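Alcohol dehydrogenase (Thermus thermophilus, PDB 2EIH) probably catalyses NAD-dependent oxidation of alcohols, as a zinc-containing member of the medium-chain dehydrogenase family. Local coordinates at residues I87-C93 and C107-L113; A51-L55 and G114-H118. All coordinates share one frame. Numbering follows the deposited sequence.

Contact 1 of 2, residues I87-C93 and C107-L113; sequences INPGLSC and CPRYQIL. With ZN (zinc ion), chain C.
I87 lies in strand 84-91, its side chain (chi1 m, chi2 t) turned toward 107-113 so that CG2 meets CD2 of L113 at 3.8 Å. The chain then bends at P89 (phi/psi -58/-6), whose O accepts a hydrogen bond from L113 N (3.1 Å, 163°). P89 O also receives a CA-H...O contact from I112 CA at 3.3 Å. G90 and I112 form an antiparallel non-hydrogen-bonded pair (CA-CA 5.1 Å), and G90 CA lies 3.6 Å from Y110 OH. L91 and Q111 follow as the hydrogen-bonded pair (CA-CA 4.8 Å): Q111 N donates a hydrogen bond to L91 O (2.7 Å, 158°) and L91 N one to Q111 O (2.7 Å, 138°), the place of Q111 O being less sure. The L91 side chain (chi1 m, chi2 p) brings CD1 4.0 Å from L113 CB. This short antiparallel pairing closes the base of the structural-zinc lobe of medium-chain dehydrogenases, a loop carrying four metal-site cysteines. S92 sets CB 4.0 Å from C107 CB, while its OG is hydrogen-bonded to K294. C93 (chi1 p) binds zinc through SG at 2.5 Å; C107 SG (chi1 t), 2.6 Å from the zinc, belongs to the same site, which C96 and C99 complete. A type I turn from C107 to Y110, closed by Y110 N to C107 O at 3.1 Å, leads the second segment from metal to strand.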
ATOM      1  N   ILE A  87     -21.762  17.551  12.535  1.00 22.63           N
ATOM      2  CA  ILE A  87     -22.266  16.205  12.321  1.00 19.81           C
ATOM      3  C   ILE A  87     -21.434  15.445  11.299  1.00 21.37           C
ATOM      4  O   ILE A  87     -20.993  16.016  10.313  1.00 21.60           O
ATOM      5  CB  ILE A  87     -23.724  16.296  11.838  1.00 18.89           C
ATOM      6  CG1 ILE A  87     -24.611  16.804  12.985  1.00 15.83           C
ATOM      7  CG2 ILE A  87     -24.165  14.977  11.239  1.00 15.74           C
ATOM      8  CD1 ILE A  87     -25.975  17.244  12.543  1.00 16.02           C
ATOM      9  N   ASN A  88     -21.211  14.161  11.565  1.00 22.28           N
ATOM     10  CA  ASN A  88     -20.467  13.246  10.680  1.00 23.82           C
ATOM     11  C   ASN A  88     -21.660  12.516  10.050  1.00 23.73           C
ATOM     12  O   ASN A  88     -22.221  11.612  10.658  1.00 24.87           O
ATOM     13  CB  ASN A  88     -19.647  12.268  11.528  1.00 23.95           C
ATOM     14  CG  ASN A  88     -18.390  11.789  10.829  1.00 21.92           C
ATOM     15  OD1 ASN A  88     -18.431  11.337   9.685  1.00 23.27           O
ATOM     16  ND2 ASN A  88     -17.268  11.852  11.532  1.00 22.97           N
ATOM     17  N   PRO A  89     -22.047  12.890   8.822  1.00 24.48           N
ATOM     18  CA  PRO A  89     -23.188  12.312   8.101  1.00 25.85           C
ATOM     19  C   PRO A  89     -23.227  10.813   7.815  1.00 29.19           C
ATOM     20  O   PRO A  89     -24.248  10.303   7.342  1.00 30.63           O
ATOM     21  CB  PRO A  89     -23.248  13.157   6.837  1.00 23.95           C
ATOM     22  CG  PRO A  89     -21.816  13.435   6.572  1.00 25.33           C
ATOM     23  CD  PRO A  89     -21.220  13.714   7.927  1.00 22.93           C
ATOM     24  N   GLY A  90     -22.151  10.094   8.128  1.00 31.72           N
ATOM     25  CA  GLY A  90     -22.123   8.661   7.860  1.00 34.14           C
ATOM     26  C   GLY A  90     -22.745   7.766   8.919  1.00 35.23           C
ATOM     27  O   GLY A  90     -22.239   7.673  10.037  1.00 36.79           O
ATOM     28  N   LEU A  91     -23.838   7.100   8.562  1.00 35.96           N
ATOM     29  CA  LEU A  91     -24.516   6.187   9.482  1.00 38.71           C
ATOM     30  C   LEU A  91     -24.350   4.723   9.067  1.00 39.70           C
ATOM     31  O   LEU A  91     -24.657   4.340   7.938  1.00 40.13           O
ATOM     32  CB  LEU A  91     -26.004   6.514   9.570  1.00 39.03           C
ATOM     33  CG  LEU A  91     -26.377   7.774  10.349  1.00 40.63           C
ATOM     34  CD1 LEU A  91     -25.708   8.981   9.713  1.00 42.73           C
ATOM     35  CD2 LEU A  91     -27.888   7.940  10.343  1.00 41.66           C
ATOM     36  N   SER A  92     -23.870   3.913  10.000  1.00 40.58           N
ATOM     37  CA  SER A  92     -23.645   2.499   9.757  1.00 43.33           C
ATOM     38  C   SER A  92     -24.038   1.719  11.007  1.00 45.55           C
ATOM     39  O   SER A  92     -24.422   2.314  12.020  1.00 46.34           O
ATOM     40  CB  SER A  92     -22.168   2.259   9.427  1.00 41.59           C
ATOM     41  OG  SER A  92     -21.333   2.818  10.433  1.00 40.24           O
ATOM     42  N   CYS A  93     -23.933   0.392  10.953  1.00 47.63           N
ATOM     43  CA  CYS A  93     -24.308  -0.434  12.105  1.00 50.09           C
ATOM     44  C   CYS A  93     -23.161  -0.645  13.084  1.00 50.87           C
ATOM     45  O   CYS A  93     -23.379  -1.062  14.223  1.00 51.89           O
ATOM     46  CB  CYS A  93     -24.849  -1.792  11.639  1.00 50.73           C
ATOM     47  SG  CYS A  93     -23.618  -2.891  10.891  1.00 51.56           S
ATOM     48  N   CYS A 107     -20.659  -0.134   4.361  1.00 42.27           N
ATOM     49  CA  CYS A 107     -21.526  -1.017   5.133  1.00 42.29           C
ATOM     50  C   CYS A 107     -22.771  -1.346   4.315  1.00 42.53           C
ATOM     51  O   CYS A 107     -23.296  -0.499   3.590  1.00 42.43           O
ATOM     52  CB  CYS A 107     -21.945  -0.335   6.439  1.00 41.21           C
ATOM     53  SG  CYS A 107     -23.346  -1.127   7.283  1.00 38.93           S
ATOM     54  N   PRO A 108     -23.257  -2.589   4.410  1.00 43.91           N
ATOM     55  CA  PRO A 108     -24.454  -2.941   3.642  1.00 43.76           C
ATOM     56  C   PRO A 108     -25.681  -2.138   4.099  1.00 43.35           C
ATOM     57  O   PRO A 108     -26.615  -1.933   3.321  1.00 42.61           O
ATOM     58  CB  PRO A 108     -24.588  -4.445   3.884  1.00 43.65           C
ATOM     59  CG  PRO A 108     -23.953  -4.634   5.236  1.00 45.27           C
ATOM     60  CD  PRO A 108     -22.740  -3.748   5.157  1.00 44.14           C
ATOM     61  N   ARG A 109     -25.652  -1.667   5.348  1.00 42.95           N
ATOM     62  CA  ARG A 109     -26.746  -0.877   5.935  1.00 42.90           C
ATOM     63  C   ARG A 109     -26.395   0.614   6.021  1.00 41.47           C
ATOM     64  O   ARG A 109     -27.072   1.383   6.706  1.00 40.37           O
ATOM     65  CB  ARG A 109     -27.078  -1.392   7.344  1.00 45.62           C
ATOM     66  CG  ARG A 109     -27.700  -2.787   7.394  1.00 50.14           C
ATOM     67  CD  ARG A 109     -29.139  -2.767   6.872  1.00 54.26           C
ATOM     68  NE  ARG A 109     -29.728  -4.102   6.721  1.00 59.39           N
ATOM     69  CZ  ARG A 109     -29.428  -4.957   5.741  1.00 60.55           C
ATOM     70  NH1 ARG A 109     -30.015  -6.148   5.693  1.00 61.28           N
ATOM     71  NH2 ARG A 109     -28.546  -4.622   4.805  1.00 59.33           N
ATOM     72  N   TYR A 110     -25.334   1.007   5.324  1.00 39.52           N
ATOM     73  CA  TYR A 110     -24.871   2.382   5.321  1.00 37.24           C
ATOM     74  C   TYR A 110     -25.957   3.360   4.934  1.00 38.36           C
ATOM     75  O   TYR A 110     -26.706   3.132   3.985  1.00 38.11           O
ATOM     76  CB  TYR A 110     -23.700   2.541   4.361  1.00 35.69           C
ATOM     77  CG  TYR A 110     -23.052   3.902   4.420  1.00 34.69           C
ATOM     78  CD1 TYR A 110     -22.929   4.681   3.272  1.00 34.73           C
ATOM     79  CD2 TYR A 110     -22.531   4.392   5.613  1.00 32.31           C
ATOM     80  CE1 TYR A 110     -22.298   5.916   3.303  1.00 34.72           C
ATOM     81  CE2 TYR A 110     -21.894   5.621   5.669  1.00 33.76           C
ATOM     82  CZ  TYR A 110     -21.773   6.383   4.506  1.00 35.74           C
ATOM     83  OH  TYR A 110     -21.103   7.589   4.538  1.00 35.37           O
ATOM     84  N   GLN A 111     -26.028   4.461   5.672  1.00 38.57           N
ATOM     85  CA  GLN A 111     -27.020   5.484   5.406  1.00 39.65           C
ATOM     86  C   GLN A 111     -26.516   6.876   5.729  1.00 39.72           C
ATOM     87  O   GLN A 111     -25.882   7.114   6.764  1.00 38.82           O
ATOM     88  CB  GLN A 111     -28.266   5.218   6.222  1.00 42.05           C
ATOM     89  CG  GLN A 111     -29.289   4.417   5.496  1.00 48.13           C
ATOM     90  CD  GLN A 111     -30.516   4.203   6.346  1.00 52.16           C
ATOM     91  OE1 GLN A 111     -30.946   5.111   7.069  1.00 53.55           O
ATOM     92  NE2 GLN A 111     -31.099   3.006   6.262  1.00 53.59           N
ATOM     93  N   ILE A 112     -26.807   7.804   4.834  1.00 38.89           N
ATOM     94  CA  ILE A 112     -26.394   9.174   5.047  1.00 38.75           C
ATOM     95  C   ILE A 112     -27.550   9.892   5.727  1.00 38.55           C
ATOM     96  O   ILE A 112     -28.697   9.774   5.294  1.00 39.90           O
ATOM     97  CB  ILE A 112     -26.071   9.868   3.716  1.00 38.30           C
ATOM     98  CG1 ILE A 112     -25.167   8.960   2.867  1.00 37.89           C
ATOM     99  CG2 ILE A 112     -25.382  11.190   3.982  1.00 37.44           C
ATOM    100  CD1 ILE A 112     -24.806   9.535   1.517  1.00 36.48           C
ATOM    101  N   LEU A 113     -27.255  10.609   6.809  1.00 37.38           N
ATOM    102  CA  LEU A 113     -28.281  11.351   7.534  1.00 34.76           C
ATOM    103  C   LEU A 113     -29.127  12.146   6.538  1.00 34.24           C
ATOM    104  O   LEU A 113     -28.597  12.761   5.610  1.00 32.74           O
ATOM    105  CB  LEU A 113     -27.626  12.305   8.542  1.00 33.80           C
ATOM    106  CG  LEU A 113     -28.546  13.195   9.384  1.00 32.10           C
ATOM    107  CD1 LEU A 113     -29.510  12.328  10.156  1.00 32.50           C
ATOM    108  CD2 LEU A 113     -27.729  14.051  10.330  1.00 30.41           C
TER
HETATM  109 ZN    ZN C 500     -21.926  -2.076   9.277  1.00 43.82          ZN

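Contact 2 of 2, residues A51-L55 and G114-H118; sequences ASPKL and GEHRH
Neither segment has regular secondary structure; two loops meet with S52 and H116 as the nearest CA pair, 6.5 Å apart, and bury 191 Å² in total. Along 114-118, G114 comes first with phi/psi 86/-11, a conformation that would press a CB against the preceding carbonyl oxygen and so favours glycine. The segment bends back on itself, with a weak hydrogen bond from G114 N to R117 O (3.0 Å), and G114 O accepts a hydrogen bond from H59. E115 supplies the central contact through its carbonyl: S52 OG donates to E115 O at 2.7 Å. S52 has a left-handed backbone (57/61), and its side chain, chi1 m, starts out toward the other loop; S52 OG is 3.1 Å from E115 CG. The E115 side chain is extended (chi1 t, chi2 t), with OE2 accepting a hydrogen bond from I112 N. H116, at chi1 m and chi2 -67°, lays one ring face over S52 OG, with CE1 3.0 Å from that oxygen. Its carbonyl faces L55, whose CD1 (chi1 t, chi2 p) approaches H116 O to 3.5 Å; E115 O is 4.1 Å from the same methyl. H118 packs on H59 and V60 of strand 59-60, which follows 51-55. This is loop-to-loop packing within the GroES-like domain, joining the connection after helix 41-48 to the one that leads into strand 124-128.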
ATOM      1  N   ALA A  51     -34.049   9.290  -5.374  1.00 54.00           N
ATOM      2  CA  ALA A  51     -33.334   8.530  -4.362  1.00 56.33           C
ATOM      3  C   ALA A  51     -34.217   8.224  -3.166  1.00 57.91           C
ATOM      4  O   ALA A  51     -35.146   8.971  -2.855  1.00 58.24           O
ATOM      5  CB  ALA A  51     -32.101   9.299  -3.911  1.00 54.83           C
ATOM      6  N   SER A  52     -33.921   7.108  -2.509  1.00 59.38           N
ATOM      7  CA  SER A  52     -34.653   6.690  -1.330  1.00 62.01           C
ATOM      8  C   SER A  52     -36.160   6.513  -1.528  1.00 63.99           C
ATOM      9  O   SER A  52     -36.972   7.203  -0.901  1.00 63.73           O
ATOM     10  CB  SER A  52     -34.391   7.677  -0.194  1.00 62.85           C
ATOM     11  OG  SER A  52     -33.005   7.726   0.106  1.00 63.76           O
ATOM     12  N   PRO A  53     -36.553   5.603  -2.432  1.00 65.76           N
ATOM     13  CA  PRO A  53     -37.979   5.359  -2.671  1.00 65.85           C
ATOM     14  C   PRO A  53     -38.534   4.647  -1.429  1.00 65.80           C
ATOM     15  O   PRO A  53     -37.773   4.290  -0.526  1.00 66.16           O
ATOM     16  CB  PRO A  53     -37.971   4.457  -3.906  1.00 66.13           C
ATOM     17  CG  PRO A  53     -36.729   4.882  -4.630  1.00 66.42           C
ATOM     18  CD  PRO A  53     -35.736   4.994  -3.495  1.00 66.60           C
ATOM     19  N   LYS A  54     -39.844   4.434  -1.388  1.00 65.54           N
ATOM     20  CA  LYS A  54     -40.473   3.774  -0.248  1.00 65.04           C
ATOM     21  C   LYS A  54     -40.168   4.529   1.048  1.00 63.22           C
ATOM     22  O   LYS A  54     -40.340   4.005   2.150  1.00 63.92           O
ATOM     23  CB  LYS A  54     -39.999   2.315  -0.137  1.00 66.67           C
ATOM     24  CG  LYS A  54     -40.531   1.393  -1.239  1.00 69.07           C
ATOM     25  CD  LYS A  54     -39.970   1.771  -2.609  1.00 69.96           C
ATOM     26  CE  LYS A  54     -40.598   0.965  -3.741  1.00 70.67           C
ATOM     27  NZ  LYS A  54     -40.049   1.379  -5.066  1.00 69.67           N
ATOM     28  N   LEU A  55     -39.718   5.769   0.902  1.00 61.12           N
ATOM     29  CA  LEU A  55     -39.391   6.625   2.030  1.00 58.24           C
ATOM     30  C   LEU A  55     -40.659   7.202   2.665  1.00 56.58           C
ATOM     31  O   LEU A  55     -41.453   7.868   1.996  1.00 57.46           O
ATOM     32  CB  LEU A  55     -38.501   7.771   1.550  1.00 58.24           C
ATOM     33  CG  LEU A  55     -38.252   8.878   2.574  1.00 59.49           C
ATOM     34  CD1 LEU A  55     -37.238   8.404   3.601  1.00 59.34           C
ATOM     35  CD2 LEU A  55     -37.750  10.129   1.868  1.00 59.91           C
ATOM     36  N   GLY A 114     -30.444  12.110   6.719  1.00 34.74           N
ATOM     37  CA  GLY A 114     -31.340  12.838   5.831  1.00 35.64           C
ATOM     38  C   GLY A 114     -31.745  12.090   4.568  1.00 36.90           C
ATOM     39  O   GLY A 114     -32.649  12.504   3.840  1.00 34.68           O
ATOM     40  N   GLU A 115     -31.072  10.980   4.306  1.00 39.99           N
ATOM     41  CA  GLU A 115     -31.376  10.187   3.128  1.00 43.69           C
ATOM     42  C   GLU A 115     -32.530   9.224   3.396  1.00 45.34           C
ATOM     43  O   GLU A 115     -33.356   8.967   2.519  1.00 46.99           O
ATOM     44  CB  GLU A 115     -30.142   9.402   2.696  1.00 45.45           C
ATOM     45  CG  GLU A 115     -30.321   8.638   1.404  1.00 47.94           C
ATOM     46  CD  GLU A 115     -29.165   7.712   1.125  1.00 49.36           C
ATOM     47  OE1 GLU A 115     -29.179   7.060   0.060  1.00 53.58           O
ATOM     48  OE2 GLU A 115     -28.247   7.623   1.971  1.00 49.07           O
ATOM     49  N   HIS A 116     -32.593   8.698   4.614  1.00 45.97           N
ATOM     50  CA  HIS A 116     -33.643   7.760   4.979  1.00 47.17           C
ATOM     51  C   HIS A 116     -34.269   8.119   6.309  1.00 47.04           C
ATOM     52  O   HIS A 116     -35.429   7.794   6.568  1.00 48.15           O
ATOM     53  CB  HIS A 116     -33.072   6.350   5.045  1.00 49.26           C
ATOM     54  CG  HIS A 116     -32.615   5.833   3.721  1.00 52.71           C
ATOM     55  ND1 HIS A 116     -33.489   5.555   2.693  1.00 53.80           N
ATOM     56  CD2 HIS A 116     -31.374   5.587   3.234  1.00 54.53           C
ATOM     57  CE1 HIS A 116     -32.809   5.159   1.631  1.00 55.09           C
ATOM     58  NE2 HIS A 116     -31.524   5.171   1.934  1.00 55.24           N
ATOM     59  N   ARG A 117     -33.487   8.788   7.148  1.00 46.09           N
ATOM     60  CA  ARG A 117     -33.931   9.217   8.465  1.00 44.75           C
ATOM     61  C   ARG A 117     -33.936  10.742   8.511  1.00 42.69           C
ATOM     62  O   ARG A 117     -33.185  11.378   7.782  1.00 41.58           O
ATOM     63  CB  ARG A 117     -32.990   8.671   9.538  1.00 47.21           C
ATOM     64  CG  ARG A 117     -33.516   8.907  10.934  1.00 54.70           C
ATOM     65  CD  ARG A 117     -32.597   8.337  11.997  1.00 58.79           C
ATOM     66  NE  ARG A 117     -31.362   9.107  12.146  1.00 60.92           N
ATOM     67  CZ  ARG A 117     -31.294  10.359  12.593  1.00 60.70           C
ATOM     68  NH1 ARG A 117     -30.117  10.960  12.690  1.00 63.61           N
ATOM     69  NH2 ARG A 117     -32.392  11.011  12.948  1.00 59.31           N
ATOM     70  N   HIS A 118     -34.783  11.323   9.358  1.00 40.56           N
ATOM     71  CA  HIS A 118     -34.866  12.774   9.478  1.00 38.07           C
ATOM     72  C   HIS A 118     -33.496  13.425   9.614  1.00 35.74           C
ATOM     73  O   HIS A 118     -32.696  13.049  10.475  1.00 36.00           O
ATOM     74  CB  HIS A 118     -35.720  13.176  10.680  1.00 39.10           C
ATOM     75  CG  HIS A 118     -37.191  13.055  10.451  1.00 40.84           C
ATOM     76  ND1 HIS A 118     -38.126  13.595  11.312  1.00 41.59           N
ATOM     77  CD2 HIS A 118     -37.900  12.450   9.465  1.00 40.75           C
ATOM     78  CE1 HIS A 118     -39.338  13.330  10.867  1.00 40.90           C
ATOM     79  NE2 HIS A 118     -39.230  12.635   9.746  1.00 41.26           N
TER

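Along the chain the order is 51-55, 87-93, 107-113, 114-118, so contact 2 encloses contact 1 in sequence. All four segments belong to the GroES-like domain and lie on the same side of the chain's centre, with the two contact centres 12 Å apart. They touch directly: Q111 OE1 lies 3.2 Å from H116 CB, and L113 CD1 3.3 Å from H118 O. Contact 1 pairs strands 84-91 and 111-112 of the mixed sheet, whereas contact 2 packs two irregular loops. One continuous run, 107-118, carries the chain from metal-site cysteine C107 through strand 111-112 to the loop packed on 51-55, so the zinc lobe and that loop are joined within one domain.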